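Local coordinates for protein quinoline 2-oxidoreductase large subunit (Pseudomonas putida, PDB 1T3Q) that carries the molybdenum and pterin cytosine dinucleotide cofactor of a molybdenum hydroxylase that oxidises quinoline at its 2-position, at residues L83-V88 and T98-L103; V108-G113 and R156-L161; A259-E264 and N327-T332. All coordinates share one frame; numbering follows the deposited sequence.

Contact 1: residues L83-V88 and T98-L103; sequences LSQGIV and TTIQPL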
loop_
_atom_site.group_PDB
_atom_site.type_symbol
_atom_site.label_atom_id
_atom_site.label_comp_id
_atom_site.label_asym_id
_atom_site.label_seq_id
_atom_site.Cartn_x
_atom_site.Cartn_y
_atom_site.Cartn_z
ATOM N N LEU B 83 -6.272 -28.678 0.046
ATOM C CA LEU B 83 -5.539 -27.564 -0.541
ATOM C C LEU B 83 -4.031 -27.668 -0.364
ATOM O O LEU B 83 -3.269 -27.166 -1.185
ATOM C CB LEU B 83 -6.047 -26.252 0.068
ATOM C CG LEU B 83 -7.560 -26.046 -0.079
ATOM C CD1 LEU B 83 -7.999 -24.818 0.710
ATOM C CD2 LEU B 83 -7.913 -25.895 -1.557
ATOM N N SER B 84 -3.603 -28.319 0.710
ATOM C CA SER B 84 -2.183 -28.477 0.983
ATOM C C SER B 84 -1.937 -29.599 1.979
ATOM O O SER B 84 -2.649 -29.721 2.975
ATOM C CB SER B 84 -1.606 -27.169 1.533
ATOM O OG SER B 84 -0.279 -27.352 1.987
ATOM N N GLN B 85 -0.917 -30.412 1.712
ATOM C CA GLN B 85 -0.591 -31.517 2.601
ATOM C C GLN B 85 0.193 -30.987 3.803
ATOM O O GLN B 85 0.366 -31.685 4.803
ATOM C CB GLN B 85 0.223 -32.585 1.860
ATOM C CG GLN B 85 1.705 -32.273 1.733
ATOM C CD GLN B 85 2.484 -33.385 1.046
ATOM O OE1 GLN B 85 2.208 -34.573 1.248
ATOM N NE2 GLN B 85 3.476 -33.005 0.246
ATOM N N GLY B 86 0.673 -29.752 3.701
ATOM C CA GLY B 86 1.402 -29.168 4.812
ATOM C C GLY B 86 2.865 -28.835 4.578
ATOM O O GLY B 86 3.350 -28.808 3.447
ATOM N N ILE B 87 3.574 -28.601 5.676
ATOM C CA ILE B 87 4.980 -28.230 5.633
ATOM C C ILE B 87 5.911 -29.434 5.604
ATOM O O ILE B 87 6.021 -30.158 6.588
ATOM C CB ILE B 87 5.341 -27.359 6.855
ATOM C CG1 ILE B 87 4.413 -26.139 6.907
ATOM C CG2 ILE B 87 6.797 -26.929 6.777
ATOM C CD1 ILE B 87 4.603 -25.273 8.139
ATOM N N VAL B 88 6.574 -29.633 4.467
ATOM C CA VAL B 88 7.519 -30.733 4.298
ATOM C C VAL B 88 8.893 -30.253 4.757
ATOM O O VAL B 88 9.428 -29.286 4.219
ATOM C CB VAL B 88 7.611 -31.163 2.820
ATOM C CG1 VAL B 88 8.546 -32.362 2.675
ATOM C CG2 VAL B 88 6.225 -31.501 2.299
ATOM N N THR B 98 12.237 -37.352 7.483
ATOM C CA THR B 98 11.451 -36.228 7.002
ATOM C C THR B 98 10.104 -36.205 7.706
ATOM O O THR B 98 9.573 -37.248 8.072
ATOM C CB THR B 98 11.178 -36.349 5.486
ATOM O OG1 THR B 98 12.405 -36.213 4.766
ATOM C CG2 THR B 98 10.196 -35.287 5.028
ATOM N N THR B 99 9.562 -35.014 7.920
ATOM C CA THR B 99 8.246 -34.906 8.526
ATOM C C THR B 99 7.436 -33.973 7.649
ATOM O O THR B 99 7.985 -33.112 6.963
ATOM C CB THR B 99 8.275 -34.331 9.968
ATOM O OG1 THR B 99 8.893 -33.038 9.966
ATOM C CG2 THR B 99 9.025 -35.268 10.909
ATOM N N ILE B 100 6.128 -34.183 7.643
ATOM C CA ILE B 100 5.223 -33.338 6.888
ATOM C C ILE B 100 4.227 -32.890 7.945
ATOM O O ILE B 100 3.456 -33.698 8.451
ATOM C CB ILE B 100 4.488 -34.129 5.784
ATOM C CG1 ILE B 100 5.506 -34.714 4.803
ATOM C CG2 ILE B 100 3.509 -33.217 5.059
ATOM C CD1 ILE B 100 4.882 -35.439 3.613
ATOM N N GLN B 101 4.277 -31.618 8.319
ATOM C CA GLN B 101 3.358 -31.131 9.332
ATOM C C GLN B 101 2.102 -30.596 8.681
ATOM O O GLN B 101 2.152 -29.653 7.889
ATOM C CB GLN B 101 4.003 -30.030 10.181
ATOM C CG GLN B 101 3.036 -29.414 11.184
ATOM C CD GLN B 101 3.677 -28.354 12.065
ATOM O OE1 GLN B 101 4.845 -27.999 11.888
ATOM N NE2 GLN B 101 2.908 -27.838 13.017
ATOM N N PRO B 102 0.947 -31.197 9.000
ATOM C CA PRO B 102 -0.287 -30.709 8.396
ATOM C C PRO B 102 -0.606 -29.332 8.980
ATOM O O PRO B 102 -0.309 -29.065 10.147
ATOM C CB PRO B 102 -1.301 -31.773 8.790
ATOM C CG PRO B 102 -0.838 -32.170 10.166
ATOM C CD PRO B 102 0.678 -32.257 9.992
ATOM N N LEU B 103 -1.181 -28.454 8.166
ATOM C CA LEU B 103 -1.519 -27.116 8.639
ATOM C C LEU B 103 -2.514 -27.240 9.791
ATOM O O LEU B 103 -2.425 -26.517 10.788
ATOM C CB LEU B 103 -2.090 -26.280 7.492
ATOM C CG LEU B 103 -1.183 -26.222 6.253
ATOM C CD1 LEU B 103 -1.735 -25.216 5.256
ATOM C CD2 LEU B 103 0.246 -25.840 6.655
HETATM O O HOH W 1 -2.632 -29.759 5.699
HETATM O O HOH W 2 7.441 -31.005 9.181
#
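Ile-87 and Gln-101 face each other as an antiparallel hydrogen-bonded pair, at the open end of a short beta hairpin. Ile-87 N donates to Gln-101 O over 2.8 Å, and Gln-101 N returns the bond to Ile-87 O. The following pair, Val-88 and Ile-100, is non-hydrogen-bonded; here the carbonyl Ile-87 O also receives the Ile-100 CA hydrogen, with a CA to O distance of 3.3 Å. On this face Val-88 and Ile-100 lie side by side and point the same way, Val-88 CG2 resting 4.1 Å from Ile-100 CG1. Gln-85 also packs on Ile-100; its CG sits between the backbone N and the carbonyl carbon (chi1 81°). The extended chain beyond it then lays the amide against the isoleucine, Gln-85 OE1 3.7 Å from Ile-100 CD1. On the face shared by Ile-87 and Gln-101, Leu-103 CD2 comes within 4.2 Å of Ile-87 CG1, the two side chains crossing at about a right angle. That same methyl reaches Gly-86 CA, at a position where a side chain would collide with Gln-101 O and Pro-102 CA. Further out, Ser-84 OG accepts from Gly-86 N in an ST turn and is also bonded to Phe-236 O. A water joins Ser-84 O to Leu-103 N, continuing the pairing past the last backbone bond. A second water lies 2.6 Å from Thr-99 OG1 and probably also serves Ile-87 O; Thr-99 OG1 bonds in addition to Asn-327 N. The hairpin, part of the a/b hammerhead region, packs against two helices: Phe-236 of helix 226-237 meets Ile-87 and Val-88, whereas Leu-266, Leu-267 and Leu-270 of helix 263-275 receive Leu-103.

Contact 2: residues V108-G113 and R156-L161; sequences VTRFVG and RANDTL. With SO4 (sulfate ion), chain M.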
loop_
_atom_site.group_PDB
_atom_site.type_symbol
_atom_site.label_atom_id
_atom_site.label_comp_id
_atom_site.label_asym_id
_atom_site.label_seq_id
_atom_site.Cartn_x
_atom_site.Cartn_y
_atom_site.Cartn_z
ATOM N N VAL B 108 -5.908 -36.889 13.703
ATOM C CA VAL B 108 -5.093 -37.083 14.896
ATOM C C VAL B 108 -4.331 -35.801 15.230
ATOM O O VAL B 108 -3.934 -35.062 14.331
ATOM C CB VAL B 108 -4.072 -38.231 14.687
ATOM C CG1 VAL B 108 -3.160 -37.910 13.519
ATOM C CG2 VAL B 108 -3.261 -38.459 15.949
ATOM N N THR B 109 -4.157 -35.529 16.520
ATOM C CA THR B 109 -3.406 -34.351 16.949
ATOM C C THR B 109 -2.146 -34.877 17.619
ATOM O O THR B 109 -2.180 -35.919 18.274
ATOM C CB THR B 109 -4.213 -33.464 17.935
ATOM O OG1 THR B 109 -4.517 -34.196 19.131
ATOM C CG2 THR B 109 -5.512 -33.015 17.285
ATOM N N ARG B 110 -1.034 -34.165 17.465
ATOM C CA ARG B 110 0.219 -34.639 18.030
ATOM C C ARG B 110 0.888 -33.770 19.090
ATOM O O ARG B 110 2.046 -33.985 19.431
ATOM C CB ARG B 110 1.188 -34.942 16.896
ATOM C CG ARG B 110 0.593 -35.905 15.861
ATOM C CD ARG B 110 1.652 -36.403 14.904
ATOM N NE ARG B 110 1.144 -37.388 13.955
ATOM C CZ ARG B 110 0.598 -37.097 12.777
ATOM N NH1 ARG B 110 0.174 -38.073 11.986
ATOM N NH2 ARG B 110 0.483 -35.835 12.384
ATOM N N PHE B 111 0.157 -32.789 19.604
ATOM C CA PHE B 111 0.662 -31.946 20.681
ATOM C C PHE B 111 -0.391 -30.942 21.121
ATOM O O PHE B 111 -1.208 -30.491 20.320
ATOM C CB PHE B 111 1.987 -31.254 20.288
ATOM C CG PHE B 111 1.847 -30.136 19.288
ATOM C CD1 PHE B 111 1.575 -28.834 19.712
ATOM C CD2 PHE B 111 2.033 -30.369 17.932
ATOM C CE1 PHE B 111 1.493 -27.787 18.801
ATOM C CE2 PHE B 111 1.950 -29.322 17.005
ATOM C CZ PHE B 111 1.682 -28.030 17.440
ATOM N N VAL B 112 -0.404 -30.640 22.414
ATOM C CA VAL B 112 -1.353 -29.681 22.952
ATOM C C VAL B 112 -1.054 -28.353 22.284
ATOM O O VAL B 112 0.078 -27.868 22.337
ATOM C CB VAL B 112 -1.194 -29.531 24.476
ATOM C CG1 VAL B 112 -2.106 -28.424 24.990
ATOM C CG2 VAL B 112 -1.528 -30.847 25.159
ATOM N N GLY B 113 -2.065 -27.779 21.644
ATOM C CA GLY B 113 -1.887 -26.509 20.966
ATOM C C GLY B 113 -1.956 -26.609 19.455
ATOM O O GLY B 113 -2.066 -25.586 18.776
ATOM N N ARG B 156 4.751 -43.909 20.254
ATOM C CA ARG B 156 5.402 -43.223 19.144
ATOM C C ARG B 156 4.744 -41.847 19.012
ATOM O O ARG B 156 3.528 -41.745 18.851
ATOM C CB ARG B 156 5.226 -44.030 17.850
ATOM C CG ARG B 156 6.025 -43.491 16.666
ATOM C CD ARG B 156 5.982 -44.426 15.452
ATOM N NE ARG B 156 6.550 -45.741 15.747
ATOM C CZ ARG B 156 6.836 -46.665 14.830
ATOM N NH1 ARG B 156 7.349 -47.830 15.200
ATOM N NH2 ARG B 156 6.623 -46.422 13.544
ATOM N N ALA B 157 5.549 -40.789 19.090
ATOM C CA ALA B 157 5.038 -39.420 19.006
ATOM C C ALA B 157 4.349 -39.089 17.690
ATOM O O ALA B 157 3.239 -38.554 17.677
ATOM C CB ALA B 157 6.176 -38.424 19.250
ATOM N N ASN B 158 5.012 -39.410 16.585
ATOM C CA ASN B 158 4.490 -39.124 15.254
ATOM C C ASN B 158 4.361 -40.437 14.483
ATOM O O ASN B 158 5.360 -41.021 14.068
ATOM C CB ASN B 158 5.448 -38.155 14.554
ATOM C CG ASN B 158 4.923 -37.654 13.226
ATOM O OD1 ASN B 158 5.164 -36.503 12.845
ATOM N ND2 ASN B 158 4.223 -38.513 12.503
ATOM N N ASP B 159 3.125 -40.891 14.293
ATOM C CA ASP B 159 2.872 -42.157 13.610
ATOM C C ASP B 159 3.291 -42.264 12.149
ATOM O O ASP B 159 3.250 -43.355 11.576
ATOM C CB ASP B 159 1.393 -42.559 13.742
ATOM C CG ASP B 159 0.440 -41.523 13.173
ATOM O OD1 ASP B 159 0.786 -40.857 12.177
ATOM O OD2 ASP B 159 -0.676 -41.392 13.716
ATOM N N THR B 160 3.689 -41.156 11.534
ATOM C CA THR B 160 4.125 -41.210 10.143
ATOM C C THR B 160 5.614 -41.543 10.100
ATOM O O THR B 160 6.188 -41.720 9.027
ATOM C CB THR B 160 3.923 -39.863 9.414
ATOM O OG1 THR B 160 4.802 -38.878 9.975
ATOM C CG2 THR B 160 2.480 -39.390 9.543
ATOM N N LEU B 161 6.234 -41.628 11.272
ATOM C CA LEU B 161 7.660 -41.921 11.358
ATOM C C LEU B 161 7.948 -43.340 11.827
ATOM O O LEU B 161 7.077 -44.024 12.365
ATOM C CB LEU B 161 8.347 -40.948 12.322
ATOM C CG LEU B 161 8.182 -39.445 12.089
ATOM C CD1 LEU B 161 8.985 -38.685 13.130
ATOM C CD2 LEU B 161 8.641 -39.082 10.693
HETATM S S SO4 M . -1.345 -36.605 8.934
HETATM O O1 SO4 M . -1.090 -37.992 9.369
HETATM O O2 SO4 M . -2.763 -36.268 9.162
HETATM O O3 SO4 M . -0.485 -35.680 9.701
HETATM O O4 SO4 M . -1.046 -36.477 7.497
HETATM O O HOH W 3 1.141 -39.579 15.764
#
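Val-108, in the edge strand 108-109, sends CG1 to within 4.3 Å of Asp-159 OD2, and the same methyl lies 3.7 Å above the plane of the Arg-110 guanidinium, offset toward its rim. Two residues on, Arg-110 carries nearly the whole contact. Its chain is extended from CG to NE, which carries NE out toward the type I turn Asn-158 to Leu-161. NH1 makes a salt bridge of 2.9 Å with Asp-159 OD1, close to the guanidinium plane and on the syn side of a carboxylate turned 87° to it. NE donates to a water that also binds Ala-157 O and Asp-159 N, tying the arginine to the backbone of the turn and of the residue before it. The amide of Asn-158 lies over one guanidinium face, the two planes only 16° apart. Past the salt bridge, NH1 bonds to sulfate O1 and NH2 to sulfate O3, while NH2 also meets Tyr-326 OH. Asn-363 ND2 bonds to both Arg-110 O and Ala-157 O, a second link. Carboxylate and sulfate both face the positive guanidinium edge, so its charge is probably well compensated; the sulfate, likely from the crystallisation liquor, suggests a spot that can attract an anion.

Contact 3: residues A259-E264 and N327-T332; sequences AHLHPE and NNLPWT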
loop_
_atom_site.group_PDB
_atom_site.type_symbol
_atom_site.label_atom_id
_atom_site.label_comp_id
_atom_site.label_asym_id
_atom_site.label_seq_id
_atom_site.Cartn_x
_atom_site.Cartn_y
_atom_site.Cartn_z
ATOM N N ALA B 259 11.830 -16.880 12.177
ATOM C CA ALA B 259 12.689 -17.383 11.118
ATOM C C ALA B 259 12.244 -18.813 10.812
ATOM O O ALA B 259 13.068 -19.704 10.621
ATOM C CB ALA B 259 14.148 -17.367 11.551
ATOM N N HIS B 260 10.932 -19.021 10.802
ATOM C CA HIS B 260 10.349 -20.325 10.485
ATOM C C HIS B 260 9.124 -20.081 9.626
ATOM O O HIS B 260 8.575 -18.974 9.599
ATOM C CB HIS B 260 9.861 -21.076 11.729
ATOM C CG HIS B 260 10.921 -21.348 12.748
ATOM N ND1 HIS B 260 11.155 -20.510 13.816
ATOM C CD2 HIS B 260 11.795 -22.375 12.875
ATOM C CE1 HIS B 260 12.125 -21.010 14.560
ATOM N NE2 HIS B 260 12.531 -22.140 14.012
ATOM N N LEU B 261 8.691 -21.119 8.925
ATOM C CA LEU B 261 7.482 -21.012 8.130
ATOM C C LEU B 261 6.398 -21.482 9.088
ATOM O O LEU B 261 6.499 -22.570 9.655
ATOM C CB LEU B 261 7.540 -21.939 6.913
ATOM C CG LEU B 261 6.287 -21.858 6.039
ATOM C CD1 LEU B 261 6.202 -20.484 5.389
ATOM C CD2 LEU B 261 6.329 -22.942 4.970
ATOM N N HIS B 262 5.370 -20.669 9.294
ATOM C CA HIS B 262 4.304 -21.057 10.215
ATOM C C HIS B 262 3.082 -21.565 9.466
ATOM O O HIS B 262 2.743 -21.061 8.400
ATOM C CB HIS B 262 3.867 -19.870 11.079
ATOM C CG HIS B 262 5.004 -19.036 11.576
ATOM N ND1 HIS B 262 5.989 -19.535 12.400
ATOM C CD2 HIS B 262 5.328 -17.743 11.338
ATOM C CE1 HIS B 262 6.875 -18.585 12.644
ATOM N NE2 HIS B 262 6.497 -17.488 12.012
ATOM N N PRO B 263 2.415 -22.588 10.010
ATOM C CA PRO B 263 1.224 -23.105 9.337
ATOM C C PRO B 263 0.262 -21.950 9.041
ATOM O O PRO B 263 -0.330 -21.880 7.967
ATOM C CB PRO B 263 0.656 -24.084 10.360
ATOM C CG PRO B 263 1.891 -24.658 10.970
ATOM C CD PRO B 263 2.788 -23.434 11.159
ATOM N N GLU B 264 0.130 -21.028 9.993
ATOM C CA GLU B 264 -0.777 -19.897 9.822
ATOM C C GLU B 264 -0.464 -19.013 8.616
ATOM O O GLU B 264 -1.376 -18.435 8.031
ATOM C CB GLU B 264 -0.825 -19.048 11.098
ATOM C CG GLU B 264 -1.449 -19.765 12.286
ATOM C CD GLU B 264 -0.438 -20.480 13.163
ATOM O OE1 GLU B 264 0.563 -21.007 12.631
ATOM O OE2 GLU B 264 -0.655 -20.527 14.392
ATOM N N ASN B 327 9.372 -31.550 12.471
ATOM C CA ASN B 327 10.588 -30.802 12.208
ATOM C C ASN B 327 10.100 -29.433 11.766
ATOM O O ASN B 327 9.229 -29.338 10.903
ATOM C CB ASN B 327 11.390 -31.403 11.048
ATOM C CG ASN B 327 12.132 -32.661 11.429
ATOM O OD1 ASN B 327 11.822 -33.747 10.938
ATOM N ND2 ASN B 327 13.126 -32.524 12.294
ATOM N N ASN B 328 10.639 -28.376 12.360
ATOM C CA ASN B 328 10.264 -27.031 11.952
ATOM C C ASN B 328 10.930 -26.823 10.596
ATOM O O ASN B 328 11.914 -27.491 10.276
ATOM C CB ASN B 328 10.831 -25.994 12.926
ATOM C CG ASN B 328 12.351 -25.957 12.902
ATOM O OD1 ASN B 328 13.017 -26.514 13.774
ATOM N ND2 ASN B 328 12.905 -25.315 11.882
ATOM N N LEU B 329 10.400 -25.904 9.799
ATOM C CA LEU B 329 10.995 -25.587 8.504
ATOM C C LEU B 329 11.526 -24.165 8.702
ATOM O O LEU B 329 10.794 -23.302 9.178
ATOM C CB LEU B 329 9.928 -25.594 7.408
ATOM C CG LEU B 329 10.205 -26.115 5.987
ATOM C CD1 LEU B 329 9.748 -25.071 4.983
ATOM C CD2 LEU B 329 11.669 -26.469 5.782
ATOM N N PRO B 330 12.770 -23.885 8.274
ATOM C CA PRO B 330 13.724 -24.777 7.602
ATOM C C PRO B 330 14.846 -25.424 8.422
ATOM O O PRO B 330 15.630 -26.196 7.871
ATOM C CB PRO B 330 14.304 -23.870 6.536
ATOM C CG PRO B 330 14.515 -22.586 7.349
ATOM C CD PRO B 330 13.234 -22.483 8.196
ATOM N N TRP B 331 14.928 -25.136 9.717
ATOM C CA TRP B 331 16.021 -25.667 10.533
ATOM C C TRP B 331 15.916 -27.118 10.986
ATOM O O TRP B 331 16.939 -27.786 11.150
ATOM C CB TRP B 331 16.224 -24.771 11.760
ATOM C CG TRP B 331 16.083 -23.317 11.425
ATOM C CD1 TRP B 331 15.141 -22.453 11.907
ATOM C CD2 TRP B 331 16.847 -22.579 10.463
ATOM N NE1 TRP B 331 15.264 -21.228 11.300
ATOM C CE2 TRP B 331 16.302 -21.275 10.410
ATOM C CE3 TRP B 331 17.935 -22.894 9.637
ATOM C CZ2 TRP B 331 16.807 -20.285 9.559
ATOM C CZ3 TRP B 331 18.439 -21.909 8.790
ATOM C CH2 TRP B 331 17.872 -20.619 8.759
ATOM N N THR B 332 14.686 -27.589 11.187
ATOM C CA THR B 332 14.401 -28.951 11.648
ATOM C C THR B 332 14.928 -29.172 13.057
ATOM O O THR B 332 15.450 -28.252 13.690
ATOM C CB THR B 332 14.995 -30.046 10.701
ATOM O OG1 THR B 332 16.407 -30.179 10.916
ATOM C CG2 THR B 332 14.747 -29.673 9.243
HETATM O O HOH W 4 7.918 -24.695 10.487
#
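His-260 and Leu-329 meet first through the backbone: Leu-329 O lies 3.3 Å from His-260 CA, in a CA-H...O contact, and accepts a 3.0 Å hydrogen bond from Leu-261 N. The face of the imidazole receives the edge of Trp-331 in an offset edge-to-face pair, the centroids 5.0 Å apart and the planes at 80°; Trp-331 CD1 is the touching atom, 3.4 Å from His-260 NE2. The rim of the same imidazole, at CD2, is met by the amide of Asn-328, turned 82° to the ring. Leu-261 runs beside Leu-329 and points the same way, Leu-261 CD2 lying 4.0 Å from Leu-329 CD1; Phe-236 and Phe-228 of helix 226-237 abut Leu-261 and Leu-329 respectively. A water accepts from Leu-329 N and probably donates to Leu-261 O. Trp-331 is fixed further by its indole nitrogen: NE1 donates 2.8 Å to Ala-259 O, bent to 133° and tilted out of the ring plane, while Pro-330 CG packs 3.7 Å above the centre of the indole. The ring also meets Tyr-545, and the side chain of Ala-259 comes within about 4 Å of the dioxosulfidomolybdenum ion, so the contact borders the molybdenum pocket. Both nitrogens of the buried imidazole are engaged, ND1 with Gln-257 O and NE2 with the backbone N of Ala-369, a pattern consistent with the proton residing on ND1 and with a histidine that ties three parts of the chain together beside the metal site.

Along the chain the three contacts come in series, contact 1 first and contact 3 last. Contact 1 is the common neighbour of the other two: its centre is about 13 Å from that of contact 2 and about 11 Å from that of contact 3. It touches both, Leu-161 CD2 packing 3.3 Å from Thr-98 O, and Leu-329 CB lying 3.5 Å from Ile-87 CG2. Contacts 2 and 3 do not touch, their nearest atoms being about 6 Å apart. Helices 226-237 and 263-275 are shared by contacts 1 and 3. The hairpin 87-101 of the hammerhead region is thereby packed onto the molybdopterin-binding region, with contact 2 joining the same two regions farther from the chain centre.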